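Local structure of glutathione peroxidase (2V1M) at residues 17-22 with 85-90; 27-32 with 97-102; 54-59 with 157-162; 116-121 with 135-140. The protein catalyses the reduction of hydrogen peroxide by glutathione, giving glutathione disulfide and water, in the detoxification pathway of a parasitic flatworm. All blocks are in the same frame, centred on the assembly; numbering follows the deposited sequence.

Overall arrangement
The four contacts surround the central mixed sheet of a thioredoxin-type fold. Contacts 1 and 2, with centres 14 Å apart, meet directly: Ser102 OG of contact 2 lies 2.7 Å from Asp18 O of contact 1. Contact 2 joins contact 3 through Gln97 N and Gln54 OE1, 2.8 Å apart, the centres being 15 Å from each other. Contacts 3 and 4 use the two faces of strand 136-139 and touch through Ile162 and Leu138; contacts 1 and 4 lie on opposite sides of the chain's centre, 22 Å apart between centres. Cys43, probably the active-site residue and oxidised here to cysteinesulfonic acid, falls between strand 33-39 and helix 46-60, whose later turns carry contact 3.

Contact 1. Residues 17-22 with 85-90; sequences KDINGV and EIKKFV
Lys87 NZ donates to Asn20 OD1 at 2.8 Å, meeting the amide oxygen at a C=O...N angle of 126° and 21° out of the carbonyl plane. The lysine spans the distance because its chain is fully extended, with CG trans to the backbone N (chi1 -178°), and the two side chains cross at nearly a right angle. Beside this bond, Ile19 is directed toward the helix, its CD1 3.8 Å from Lys87 CB and 3.9 Å from Ile86 CG2, so the aliphatic root of the lysine packs while its ammonium bonds. Both Ile19 and Asn20 occupy the central positions of a type I turn from Asp18 to Gly21, which closes the hairpin of strands 15-17 and 23-25 and faces helix 83-94. Asp18 sets that turn: its OD1 accepts Asn20 N at 2.8 Å, an Asx turn, and Val22 N at 3.0 Å, the two donors arriving from opposite faces of the carboxylate. Further out, a backbone hydrogen bond to Met100 joins Ile19 to strand 99-100.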
loop_
_atom_site.group_PDB
_atom_site.type_symbol
_atom_site.label_atom_id
_atom_site.label_comp_id
_atom_site.label_asym_id
_atom_site.label_seq_id
_atom_site.Cartn_x
_atom_site.Cartn_y
_atom_site.Cartn_z
ATOM N N LYS A 17 -9.965 3.017 7.522
ATOM C CA LYS A 17 -11.259 2.807 6.873
ATOM C C LYS A 17 -11.019 2.184 5.492
ATOM O O LYS A 17 -10.276 2.723 4.673
ATOM C CB LYS A 17 -11.956 4.159 6.741
ATOM C CG LYS A 17 -13.424 4.065 6.295
ATOM C CD LYS A 17 -14.100 5.447 6.200
ATOM C CE LYS A 17 -14.082 6.228 7.529
ATOM N NZ LYS A 17 -14.809 5.496 8.571
ATOM N N ASP A 18 -11.681 1.056 5.234
ATOM C CA ASP A 18 -11.555 0.420 3.917
ATOM C C ASP A 18 -12.401 1.172 2.873
ATOM O O ASP A 18 -13.106 2.135 3.203
ATOM C CB ASP A 18 -11.802 -1.099 3.984
ATOM C CG ASP A 18 -13.261 -1.527 3.976
ATOM O OD1 ASP A 18 -14.169 -0.714 3.717
ATOM O OD2 ASP A 18 -13.453 -2.753 4.197
ATOM N N ILE A 19 -12.320 0.745 1.622
ATOM C CA ILE A 19 -12.935 1.549 0.547
ATOM C C ILE A 19 -14.460 1.539 0.601
ATOM O O ILE A 19 -15.092 2.383 -0.020
ATOM C CB ILE A 19 -12.388 1.191 -0.834
ATOM C CG1 ILE A 19 -12.591 2.326 -1.853
ATOM C CG2 ILE A 19 -12.974 -0.158 -1.290
ATOM C CD1 ILE A 19 -11.679 2.182 -3.069
ATOM N N ASN A 20 -15.014 0.564 1.325
ATOM C CA ASN A 20 -16.471 0.467 1.542
ATOM C C ASN A 20 -16.938 1.241 2.765
ATOM O O ASN A 20 -18.147 1.216 3.094
ATOM C CB ASN A 20 -16.876 -1.000 1.700
ATOM C CG ASN A 20 -16.566 -1.812 0.445
ATOM O OD1 ASN A 20 -16.732 -1.302 -0.678
ATOM N ND2 ASN A 20 -16.097 -3.042 0.621
ATOM N N GLY A 21 -16.009 1.930 3.434
ATOM C CA GLY A 21 -16.350 2.686 4.638
ATOM C C GLY A 21 -16.290 1.862 5.907
ATOM O O GLY A 21 -16.680 2.380 6.972
ATOM N N VAL A 22 -15.779 0.640 5.846
ATOM C CA VAL A 22 -15.687 -0.254 7.006
ATOM C C VAL A 22 -14.324 -0.101 7.655
ATOM O O VAL A 22 -13.284 -0.365 7.011
ATOM C CB VAL A 22 -15.936 -1.719 6.561
ATOM C CG1 VAL A 22 -15.581 -2.712 7.664
ATOM C CG2 VAL A 22 -17.398 -1.876 6.081
ATOM N N GLU A 85 -16.375 5.658 -6.730
ATOM C CA GLU A 85 -15.900 5.767 -8.091
ATOM C C GLU A 85 -14.506 5.165 -8.249
ATOM O O GLU A 85 -14.226 4.514 -9.271
ATOM C CB GLU A 85 -15.928 7.218 -8.528
ATOM C CG GLU A 85 -15.462 7.441 -9.954
ATOM C CD GLU A 85 -15.669 8.881 -10.462
ATOM O OE1 GLU A 85 -16.130 9.761 -9.708
ATOM O OE2 GLU A 85 -15.320 9.120 -11.647
ATOM N N ILE A 86 -13.616 5.394 -7.283
ATOM C CA ILE A 86 -12.305 4.725 -7.313
ATOM C C ILE A 86 -12.497 3.194 -7.357
ATOM O O ILE A 86 -11.867 2.462 -8.155
ATOM C CB ILE A 86 -11.466 5.129 -6.093
ATOM C CG1 ILE A 86 -11.115 6.632 -6.149
ATOM C CG2 ILE A 86 -10.180 4.279 -6.038
ATOM C CD1 ILE A 86 -10.581 7.161 -4.839
ATOM N N LYS A 87 -13.340 2.687 -6.470
ATOM C CA LYS A 87 -13.568 1.244 -6.387
ATOM C C LYS A 87 -14.073 0.705 -7.718
ATOM O O LYS A 87 -13.593 -0.324 -8.214
ATOM C CB LYS A 87 -14.571 0.936 -5.284
ATOM C CG LYS A 87 -14.815 -0.583 -5.110
ATOM C CD LYS A 87 -15.939 -0.878 -4.127
ATOM C CE LYS A 87 -16.149 -2.371 -3.951
ATOM N NZ LYS A 87 -17.290 -2.678 -3.065
ATOM N N LYS A 88 -15.073 1.362 -8.291
ATOM C CA LYS A 88 -15.621 0.893 -9.578
ATOM C C LYS A 88 -14.548 0.924 -10.658
ATOM O O LYS A 88 -14.434 -0.014 -11.452
ATOM C CB LYS A 88 -16.829 1.761 -9.983
ATOM C CG LYS A 88 -17.489 1.318 -11.288
ATOM C CD LYS A 88 -18.756 2.138 -11.563
ATOM C CE LYS A 88 -19.395 1.762 -12.866
ATOM N NZ LYS A 88 -20.197 0.496 -12.759
ATOM N N PHE A 89 -13.765 1.995 -10.705
ATOM C CA PHE A 89 -12.761 2.129 -11.726
ATOM C C PHE A 89 -11.758 0.985 -11.669
ATOM O O PHE A 89 -11.489 0.321 -12.684
ATOM C CB PHE A 89 -12.034 3.487 -11.599
ATOM C CG PHE A 89 -10.812 3.611 -12.508
ATOM C CD1 PHE A 89 -10.794 4.503 -13.573
ATOM C CD2 PHE A 89 -9.719 2.781 -12.308
ATOM C CE1 PHE A 89 -9.670 4.595 -14.407
ATOM C CE2 PHE A 89 -8.601 2.860 -13.150
ATOM C CZ PHE A 89 -8.586 3.770 -14.195
ATOM N N VAL A 90 -11.188 0.759 -10.482
ATOM C CA VAL A 90 -10.090 -0.214 -10.401
ATOM C C VAL A 90 -10.623 -1.654 -10.513
ATOM O O VAL A 90 -9.938 -2.545 -11.043
ATOM C CB VAL A 90 -9.214 -0.028 -9.150
ATOM C CG1 VAL A 90 -8.658 1.401 -9.094
ATOM C CG2 VAL A 90 -9.923 -0.436 -7.847
#

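Contact 2. Residues 27-32 with 97-102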
loop_
_atom_site.group_PDB
_atom_site.type_symbol
_atom_site.label_atom_id
_atom_site.label_comp_id
_atom_site.label_asym_id
_atom_site.label_seq_id
_atom_site.Cartn_x
_atom_site.Cartn_y
_atom_site.Cartn_z
ATOM N N GLU A 27 -4.455 -5.383 12.699
ATOM C CA GLU A 27 -4.329 -6.716 13.324
ATOM C C GLU A 27 -4.744 -7.834 12.361
ATOM O O GLU A 27 -4.243 -8.947 12.475
ATOM C CB GLU A 27 -5.214 -6.786 14.572
ATOM C CG GLU A 27 -4.632 -6.066 15.794
ATOM C CD GLU A 27 -3.581 -6.921 16.495
ATOM O OE1 GLU A 27 -3.542 -8.129 16.213
ATOM O OE2 GLU A 27 -2.802 -6.355 17.287
ATOM N N LYS A 28 -5.664 -7.536 11.441
ATOM C CA LYS A 28 -6.104 -8.461 10.375
ATOM C C LYS A 28 -4.917 -9.110 9.656
ATOM O O LYS A 28 -5.019 -10.264 9.192
ATOM C CB LYS A 28 -6.998 -7.683 9.319
ATOM C CG LYS A 28 -7.402 -8.449 8.075
ATOM C CD LYS A 28 -8.365 -7.611 7.209
ATOM C CE LYS A 28 -8.650 -8.260 5.872
ATOM N NZ LYS A 28 -9.808 -7.667 5.167
ATOM N N TYR A 29 -3.814 -8.379 9.536
ATOM C CA TYR A 29 -2.676 -8.780 8.703
ATOM C C TYR A 29 -1.558 -9.478 9.474
ATOM O O TYR A 29 -0.502 -9.781 8.901
ATOM C CB TYR A 29 -2.160 -7.558 7.930
ATOM C CG TYR A 29 -3.236 -7.008 7.010
ATOM C CD1 TYR A 29 -3.567 -7.680 5.848
ATOM C CD2 TYR A 29 -3.957 -5.879 7.350
ATOM C CE1 TYR A 29 -4.595 -7.220 5.034
ATOM C CE2 TYR A 29 -5.016 -5.401 6.541
ATOM C CZ TYR A 29 -5.325 -6.089 5.388
ATOM O OH TYR A 29 -6.346 -5.594 4.620
ATOM N N ARG A 30 -1.790 -9.778 10.755
ATOM C CA ARG A 30 -0.760 -10.462 11.547
ATOM C C ARG A 30 -0.347 -11.761 10.864
ATOM O O ARG A 30 -1.186 -12.576 10.458
ATOM C CB ARG A 30 -1.286 -10.791 12.937
ATOM C CG ARG A 30 -0.187 -11.081 13.940
ATOM C CD ARG A 30 -0.717 -11.121 15.375
ATOM N NE ARG A 30 -0.977 -9.814 16.025
ATOM C CZ ARG A 30 -0.067 -9.131 16.716
ATOM N NH1 ARG A 30 1.173 -9.577 16.762
ATOM N NH2 ARG A 30 -0.371 -7.977 17.325
ATOM N N GLY A 31 0.958 -11.957 10.748
ATOM C CA GLY A 31 1.494 -13.189 10.195
ATOM C C GLY A 31 1.625 -13.219 8.679
ATOM O O GLY A 31 2.147 -14.199 8.158
ATOM N N HIS A 32 1.164 -12.175 7.995
ATOM C CA HIS A 32 1.254 -12.072 6.524
ATOM C C HIS A 32 2.234 -10.996 6.126
ATOM O O HIS A 32 2.394 -10.004 6.823
ATOM C CB HIS A 32 -0.145 -11.793 5.956
ATOM C CG HIS A 32 -1.050 -12.997 6.088
ATOM N ND1 HIS A 32 -2.410 -12.926 6.324
ATOM C CD2 HIS A 32 -0.759 -14.325 6.033
ATOM C CE1 HIS A 32 -2.908 -14.150 6.411
ATOM N NE2 HIS A 32 -1.930 -15.017 6.225
ATOM N N GLN A 97 -8.324 -7.619 -6.804
ATOM C CA GLN A 97 -8.800 -8.536 -5.749
ATOM C C GLN A 97 -8.114 -8.300 -4.425
ATOM O O GLN A 97 -8.518 -8.904 -3.420
ATOM C CB GLN A 97 -8.617 -9.985 -6.180
ATOM C CG GLN A 97 -9.504 -10.375 -7.330
ATOM C CD GLN A 97 -9.179 -11.772 -7.768
ATOM O OE1 GLN A 97 -8.061 -12.051 -8.207
ATOM N NE2 GLN A 97 -10.120 -12.705 -7.580
ATOM N N PHE A 98 -7.060 -7.479 -4.391
ATOM C CA PHE A 98 -6.388 -7.136 -3.157
ATOM C C PHE A 98 -7.188 -6.039 -2.410
ATOM O O PHE A 98 -8.291 -5.652 -2.839
ATOM C CB PHE A 98 -4.927 -6.740 -3.403
ATOM C CG PHE A 98 -4.720 -5.662 -4.443
ATOM C CD1 PHE A 98 -4.513 -5.990 -5.795
ATOM C CD2 PHE A 98 -4.769 -4.305 -4.083
ATOM C CE1 PHE A 98 -4.341 -4.988 -6.745
ATOM C CE2 PHE A 98 -4.619 -3.305 -5.045
ATOM C CZ PHE A 98 -4.424 -3.643 -6.390
ATOM N N ASP A 99 -6.687 -5.612 -1.245
ATOM C CA ASP A 99 -7.477 -4.787 -0.345
ATOM C C ASP A 99 -7.321 -3.310 -0.686
ATOM O O ASP A 99 -6.220 -2.763 -0.687
ATOM C CB ASP A 99 -7.088 -5.096 1.095
ATOM C CG ASP A 99 -7.518 -6.491 1.524
ATOM O OD1 ASP A 99 -8.467 -7.044 0.934
ATOM O OD2 ASP A 99 -6.908 -7.004 2.487
ATOM N N MET A 100 -8.464 -2.657 -0.907
ATOM C CA MET A 100 -8.584 -1.234 -1.191
ATOM C C MET A 100 -9.108 -0.493 0.019
ATOM O O MET A 100 -10.018 -0.966 0.729
ATOM C CB MET A 100 -9.573 -1.012 -2.350
ATOM C CG MET A 100 -9.138 -1.589 -3.716
ATOM S SD MET A 100 -7.661 -0.819 -4.420
ATOM C CE MET A 100 -8.128 0.908 -4.477
ATOM N N PHE A 101 -8.560 0.709 0.218
ATOM C CA PHE A 101 -8.917 1.557 1.366
ATOM C C PHE A 101 -9.522 2.878 0.954
ATOM O O PHE A 101 -9.487 3.283 -0.205
ATOM C CB PHE A 101 -7.696 1.706 2.295
ATOM C CG PHE A 101 -7.314 0.364 2.904
ATOM C CD1 PHE A 101 -7.883 -0.039 4.110
ATOM C CD2 PHE A 101 -6.511 -0.550 2.193
ATOM C CE1 PHE A 101 -7.612 -1.311 4.654
ATOM C CE2 PHE A 101 -6.262 -1.803 2.706
ATOM C CZ PHE A 101 -6.831 -2.202 3.929
ATOM N N SER A 102 -10.120 3.568 1.930
ATOM C CA SER A 102 -10.539 4.928 1.723
ATOM C C SER A 102 -9.334 5.879 1.623
ATOM O O SER A 102 -8.213 5.605 2.078
ATOM C CB SER A 102 -11.482 5.379 2.861
ATOM O OG SER A 102 -12.764 4.784 2.750
HETATM O O HOH W 1 -10.243 -8.386 2.613
#
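Tyr29 and Asp99 make a polar, partly buried contact between the 3-10 turn that precedes strand 33-39 and strand 99-100, which borders the five-stranded sheet. Tyr29 OH donates to Asp99 OD2 at 2.6 Å, a short bond; the acceptor sits at the ring edge near its plane, whereas the hydroxyl comes in 38° above the carboxylate plane. Ring and carboxylate are turned 59° apart. Phe101 CZ abuts Tyr29 OH at 3.5 Å, so the OH lies at the edge of the phenylalanine ring, which is itself stacked on Phe70. Lys28 runs over one face of the Tyr29 ring, its CG 4.1 Å above the plane, over the centre. Lys28 NZ stops 4.0 Å from Asp99 OD2, too far for a salt bridge, and reaches the other oxygen through a water that accepts from it (2.7 Å) and donates to Asp99 OD1 (2.8 Å). Each carboxylate oxygen thus has a donor of its own, and the nearby ammonium would be expected to favour the charged form of Asp99.

Contact 3. Residues 54-59 with 157-162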
loop_
_atom_site.group_PDB
_atom_site.type_symbol
_atom_site.label_atom_id
_atom_site.label_comp_id
_atom_site.label_asym_id
_atom_site.label_seq_id
_atom_site.Cartn_x
_atom_site.Cartn_y
_atom_site.Cartn_z
ATOM N N GLN A 54 -2.108 -6.588 -9.316
ATOM C CA GLN A 54 -3.137 -7.637 -9.402
ATOM C C GLN A 54 -2.511 -8.990 -9.789
ATOM O O GLN A 54 -2.934 -10.042 -9.265
ATOM C CB GLN A 54 -4.239 -7.207 -10.383
ATOM C CG GLN A 54 -5.266 -8.292 -10.631
ATOM C CD GLN A 54 -5.919 -8.865 -9.420
ATOM O OE1 GLN A 54 -6.011 -8.220 -8.349
ATOM N NE2 GLN A 54 -6.397 -10.124 -9.566
ATOM N N GLU A 55 -1.534 -8.978 -10.695
ATOM C CA GLU A 55 -0.810 -10.214 -11.021
ATOM C C GLU A 55 -0.060 -10.753 -9.800
ATOM O O GLU A 55 -0.017 -11.973 -9.566
ATOM C CB GLU A 55 0.145 -9.977 -12.196
ATOM C CG GLU A 55 -0.551 -9.772 -13.533
ATOM C CD GLU A 55 0.076 -8.702 -14.467
ATOM O OE1 GLU A 55 1.243 -8.307 -14.283
ATOM O OE2 GLU A 55 -0.614 -8.233 -15.415
ATOM N N MET A 56 0.577 -9.870 -9.048
ATOM C CA MET A 56 1.304 -10.353 -7.886
ATOM C C MET A 56 0.384 -10.867 -6.794
ATOM O O MET A 56 0.702 -11.885 -6.173
ATOM C CB MET A 56 2.216 -9.280 -7.343
ATOM C CG MET A 56 3.336 -8.924 -8.286
ATOM S SD MET A 56 4.263 -7.451 -7.806
ATOM C CE MET A 56 5.075 -8.076 -6.332
ATOM N N HIS A 57 -0.750 -10.196 -6.585
ATOM C CA HIS A 57 -1.771 -10.726 -5.679
ATOM C C HIS A 57 -2.140 -12.150 -6.103
ATOM O O HIS A 57 -2.192 -13.079 -5.298
ATOM C CB HIS A 57 -3.015 -9.854 -5.752
ATOM C CG HIS A 57 -4.181 -10.469 -5.058
ATOM N ND1 HIS A 57 -4.392 -10.316 -3.698
ATOM C CD2 HIS A 57 -5.183 -11.252 -5.545
ATOM C CE1 HIS A 57 -5.497 -10.982 -3.403
ATOM N NE2 HIS A 57 -5.981 -11.569 -4.486
ATOM N N THR A 58 -2.444 -12.322 -7.391
ATOM C CA THR A 58 -2.909 -13.622 -7.851
ATOM C C THR A 58 -1.826 -14.706 -7.683
ATOM O O THR A 58 -2.125 -15.859 -7.350
ATOM C CB THR A 58 -3.447 -13.485 -9.272
ATOM O OG1 THR A 58 -4.597 -12.612 -9.238
ATOM C CG2 THR A 58 -3.877 -14.824 -9.837
ATOM N N ARG A 59 -0.560 -14.332 -7.905
ATOM C CA ARG A 59 0.533 -15.292 -7.753
ATOM C C ARG A 59 0.794 -15.651 -6.283
ATOM O O ARG A 59 1.153 -16.804 -5.978
ATOM C CB ARG A 59 1.823 -14.757 -8.423
ATOM C CG ARG A 59 2.988 -15.722 -8.384
ATOM C CD ARG A 59 4.218 -15.152 -9.045
ATOM N NE ARG A 59 4.216 -15.435 -10.472
ATOM C CZ ARG A 59 5.240 -15.211 -11.286
ATOM N NH1 ARG A 59 5.131 -15.515 -12.572
ATOM N NH2 ARG A 59 6.363 -14.672 -10.825
ATOM N N ASP A 157 9.458 -5.807 -9.558
ATOM C CA ASP A 157 10.829 -5.779 -9.045
ATOM C C ASP A 157 10.923 -5.936 -7.544
ATOM O O ASP A 157 12.034 -6.062 -7.005
ATOM C CB ASP A 157 11.524 -4.527 -9.511
ATOM C CG ASP A 157 11.781 -4.543 -11.034
ATOM O OD1 ASP A 157 11.749 -5.627 -11.640
ATOM O OD2 ASP A 157 12.081 -3.498 -11.596
ATOM N N ILE A 158 9.778 -5.968 -6.866
ATOM C CA ILE A 158 9.716 -6.176 -5.415
ATOM C C ILE A 158 9.495 -7.670 -5.093
ATOM O O ILE A 158 9.614 -8.097 -3.933
ATOM C CB ILE A 158 8.591 -5.285 -4.822
ATOM C CG1 ILE A 158 8.854 -3.824 -5.188
ATOM C CG2 ILE A 158 8.483 -5.436 -3.293
ATOM C CD1 ILE A 158 7.715 -2.892 -4.839
ATOM N N GLU A 159 9.197 -8.480 -6.110
ATOM C CA GLU A 159 8.782 -9.852 -5.845
ATOM C C GLU A 159 9.883 -10.674 -5.161
ATOM O O GLU A 159 9.574 -11.474 -4.280
ATOM C CB GLU A 159 8.362 -10.503 -7.163
ATOM C CG GLU A 159 7.637 -11.790 -6.960
ATOM C CD GLU A 159 6.679 -12.136 -8.084
ATOM O OE1 GLU A 159 6.085 -11.240 -8.726
ATOM O OE2 GLU A 159 6.532 -13.348 -8.300
ATOM N N GLY A 160 11.142 -10.505 -5.559
ATOM C CA GLY A 160 12.236 -11.256 -4.931
ATOM C C GLY A 160 12.292 -10.989 -3.414
ATOM O O GLY A 160 12.443 -11.919 -2.587
ATOM N N ASP A 161 12.179 -9.713 -3.038
ATOM C CA ASP A 161 12.194 -9.350 -1.634
ATOM C C ASP A 161 10.971 -9.913 -0.906
ATOM O O ASP A 161 11.080 -10.369 0.239
ATOM C CB ASP A 161 12.243 -7.825 -1.473
ATOM C CG ASP A 161 13.581 -7.207 -1.943
ATOM O OD1 ASP A 161 14.594 -7.935 -2.039
ATOM O OD2 ASP A 161 13.609 -5.966 -2.161
ATOM N N ILE A 162 9.805 -9.879 -1.552
ATOM C CA ILE A 162 8.629 -10.508 -0.972
ATOM C C ILE A 162 8.877 -11.994 -0.714
ATOM O O ILE A 162 8.528 -12.495 0.351
ATOM C CB ILE A 162 7.411 -10.285 -1.891
ATOM C CG1 ILE A 162 6.958 -8.803 -1.783
ATOM C CG2 ILE A 162 6.243 -11.241 -1.501
ATOM C CD1 ILE A 162 6.026 -8.379 -2.933
#
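Glu159, on helix 159-167, is the polar link to helix 46-60. Its CG stands trans to the backbone N (chi1 -167°) and the chain runs out extended, sliding past Met56 in the opposite direction, with Glu159 OE1 3.6 Å from Met56 CG. Glu159 OE2 takes the salt bridge: Arg59 NH2 donates to it at 2.9 Å with an N-H...O angle of 159°, on the syn side of the carboxylate. The guanidinium presents its edge, and the two flat groups stand almost perpendicular, 83° apart, so the planes are not aligned for a coplanar two-nitrogen pairing, and NH2 alone makes the bond. A bend at chi3 of Arg59 brings NH2 round to the acid. Two residues on, Asp161 instead forms a salt bridge with Lys147 and a hydrogen bond with Tyr149 through OD2, tying the C-terminal helix to strand 145-149. Ile162 then returns to the interface, its CD1 lying 3.5 Å from Met56 CE; Met56 was modelled in two conformers, and its approaches to both Glu159 and Ile162 are those of one of them. Deeper in, Ile162 also packs on Leu65 and Leu138 of the sheet and on Leu60. The pair of helices thus covers one face of the sheet, helix 46-60 being the crossover between the parallel strands 33-39 and 65-71, as expected of the thioredoxin fold to which glutathione peroxidases belong.

Contact 4. Residues 116-121 with 135-140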
loop_
_atom_site.group_PDB
_atom_site.type_symbol
_atom_site.label_atom_id
_atom_site.label_comp_id
_atom_site.label_asym_id
_atom_site.label_seq_id
_atom_site.Cartn_x
_atom_site.Cartn_y
_atom_site.Cartn_z
ATOM N N LYS A 116 2.621 7.925 8.944
ATOM C CA LYS A 116 3.615 8.471 9.874
ATOM C C LYS A 116 4.528 7.347 10.365
ATOM O O LYS A 116 5.766 7.488 10.413
ATOM C CB LYS A 116 2.949 9.207 11.040
ATOM C CG LYS A 116 2.138 10.417 10.571
ATOM C CD LYS A 116 1.596 11.235 11.766
ATOM C CE LYS A 116 0.869 12.470 11.278
ATOM N NZ LYS A 116 0.451 13.326 12.448
ATOM N N PHE A 117 3.930 6.221 10.727
ATOM C CA PHE A 117 4.699 5.071 11.200
ATOM C C PHE A 117 5.608 4.512 10.103
ATOM O O PHE A 117 6.814 4.253 10.348
ATOM C CB PHE A 117 3.746 3.989 11.724
ATOM C CG PHE A 117 4.445 2.739 12.147
ATOM C CD1 PHE A 117 5.204 2.705 13.340
ATOM C CD2 PHE A 117 4.366 1.577 11.372
ATOM C CE1 PHE A 117 5.838 1.542 13.736
ATOM C CE2 PHE A 117 5.012 0.404 11.781
ATOM C CZ PHE A 117 5.738 0.393 12.970
ATOM N N LEU A 118 5.064 4.238 8.918
ATOM C CA LEU A 118 5.875 3.667 7.830
ATOM C C LEU A 118 7.106 4.550 7.574
ATOM O O LEU A 118 8.234 4.052 7.480
ATOM C CB LEU A 118 5.040 3.542 6.565
ATOM C CG LEU A 118 3.918 2.486 6.624
ATOM C CD1 LEU A 118 3.063 2.623 5.366
ATOM C CD2 LEU A 118 4.500 1.073 6.733
ATOM N N LYS A 119 6.877 5.854 7.434
ATOM C CA LYS A 119 7.978 6.792 7.155
ATOM C C LYS A 119 8.962 6.880 8.326
ATOM O O LYS A 119 10.137 7.157 8.099
ATOM C CB LYS A 119 7.430 8.176 6.819
ATOM C CG LYS A 119 6.675 8.241 5.499
ATOM C CD LYS A 119 6.318 9.672 5.112
ATOM C CE LYS A 119 5.357 10.318 6.079
ATOM N NZ LYS A 119 5.129 11.720 5.688
ATOM N N SER A 120 8.494 6.612 9.550
ATOM C CA SER A 120 9.401 6.637 10.710
ATOM C C SER A 120 10.327 5.415 10.729
ATOM O O SER A 120 11.340 5.420 11.456
ATOM C CB SER A 120 8.631 6.694 12.031
ATOM O OG SER A 120 8.100 5.446 12.408
ATOM N N ARG A 121 9.977 4.361 9.971
ATOM C CA ARG A 121 10.744 3.114 9.968
ATOM C C ARG A 121 11.679 2.954 8.774
ATOM O O ARG A 121 12.684 2.228 8.919
ATOM C CB ARG A 121 9.811 1.888 10.085
ATOM C CG ARG A 121 9.108 1.761 11.429
ATOM C CD ARG A 121 10.127 1.528 12.565
ATOM N NE ARG A 121 9.511 1.169 13.842
ATOM C CZ ARG A 121 9.132 -0.063 14.180
ATOM N NH1 ARG A 121 9.313 -1.085 13.354
ATOM N NH2 ARG A 121 8.585 -0.259 15.380
ATOM N N SER A 135 4.357 4.946 -4.274
ATOM C CA SER A 135 5.459 4.437 -3.448
ATOM C C SER A 135 4.997 3.106 -2.820
ATOM O O SER A 135 3.788 2.795 -2.775
ATOM C CB SER A 135 5.787 5.429 -2.338
ATOM O OG SER A 135 7.097 5.230 -1.851
ATOM N N LYS A 136 5.963 2.300 -2.364
ATOM C CA LYS A 136 5.686 0.985 -1.789
ATOM C C LYS A 136 6.462 0.779 -0.511
ATOM O O LYS A 136 7.672 1.068 -0.458
ATOM C CB LYS A 136 6.006 -0.165 -2.766
ATOM C CG LYS A 136 5.238 -0.147 -4.072
ATOM C CD LYS A 136 5.916 0.625 -5.240
ATOM C CE LYS A 136 5.037 0.539 -6.468
ATOM N NZ LYS A 136 5.514 1.399 -7.591
ATOM N N PHE A 137 5.805 0.232 0.521
ATOM C CA PHE A 137 6.483 -0.239 1.741
ATOM C C PHE A 137 6.248 -1.727 1.883
ATOM O O PHE A 137 5.104 -2.213 1.725
ATOM C CB PHE A 137 5.976 0.463 3.006
ATOM C CG PHE A 137 6.389 1.897 3.107
ATOM C CD1 PHE A 137 7.493 2.272 3.864
ATOM C CD2 PHE A 137 5.678 2.900 2.442
ATOM C CE1 PHE A 137 7.865 3.607 3.996
ATOM C CE2 PHE A 137 6.032 4.225 2.567
ATOM C CZ PHE A 137 7.136 4.583 3.323
ATOM N N LEU A 138 7.316 -2.465 2.190
ATOM C CA LEU A 138 7.256 -3.901 2.399
ATOM C C LEU A 138 7.376 -4.161 3.911
ATOM O O LEU A 138 8.312 -3.697 4.579
ATOM C CB LEU A 138 8.394 -4.576 1.646
ATOM C CG LEU A 138 8.497 -6.088 1.778
ATOM C CD1 LEU A 138 7.218 -6.780 1.278
ATOM C CD2 LEU A 138 9.729 -6.598 1.044
ATOM N N VAL A 139 6.398 -4.923 4.415
ATOM C CA VAL A 139 6.206 -5.190 5.844
ATOM C C VAL A 139 6.268 -6.700 6.042
ATOM O O VAL A 139 5.580 -7.477 5.344
ATOM C CB VAL A 139 4.857 -4.625 6.287
ATOM C CG1 VAL A 139 4.585 -4.930 7.789
ATOM C CG2 VAL A 139 4.735 -3.135 6.006
ATOM N N ASP A 140 7.095 -7.126 7.004
ATOM C CA ASP A 140 7.275 -8.547 7.250
ATOM C C ASP A 140 6.086 -9.167 8.031
ATOM O O ASP A 140 5.100 -8.498 8.374
ATOM C CB ASP A 140 8.646 -8.773 7.921
ATOM C CG ASP A 140 8.708 -8.356 9.398
ATOM O OD1 ASP A 140 7.665 -8.045 10.017
ATOM O OD2 ASP A 140 9.861 -8.352 9.891
#
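Lys119 NZ is gripped by two oxygens, the backbone O of Val106 and Asn107 OD1, and this draws the end of the chain away from the strand while its aliphatic part stays at the Phe137 ring, Lys119 CG 4.3 Å from Phe137 CZ. The main partner of that ring is Leu118. Its CB lies over the ring face, 3.8 Å from the Phe137 centroid and only 9° off the normal, a CH-pi contact almost along the ring normal. Leu118 CD1 lies 3.9 Å from Phe137 CD2, and Leu118 O comes within 3.5 Å of Phe137 CE1. The chi1 of Phe137 (-71°) places CG trans to its own carbonyl carbon, swinging the ring under the helix. Further along the strand, Val139 CG2 meets the other leucine methyl, Leu118 CD2, at 4.3 Å. Between Phe137 and Val139, Leu138 points away from the helix and packs on Ile162 and Leu165 of helix 159-167. Ile36 and Pro145, from the strands flanking 136-139, close in on Leu118 from the sheet. Helix 113-121 therefore lies across the strand: the axes of 116-121 and strand 136-139 approach to 10.1 Å and cross at 80°. Together with helices 46-60 and 159-167 on the far face, it gives the three-layer alpha/beta/alpha sandwich of the thioredoxin fold.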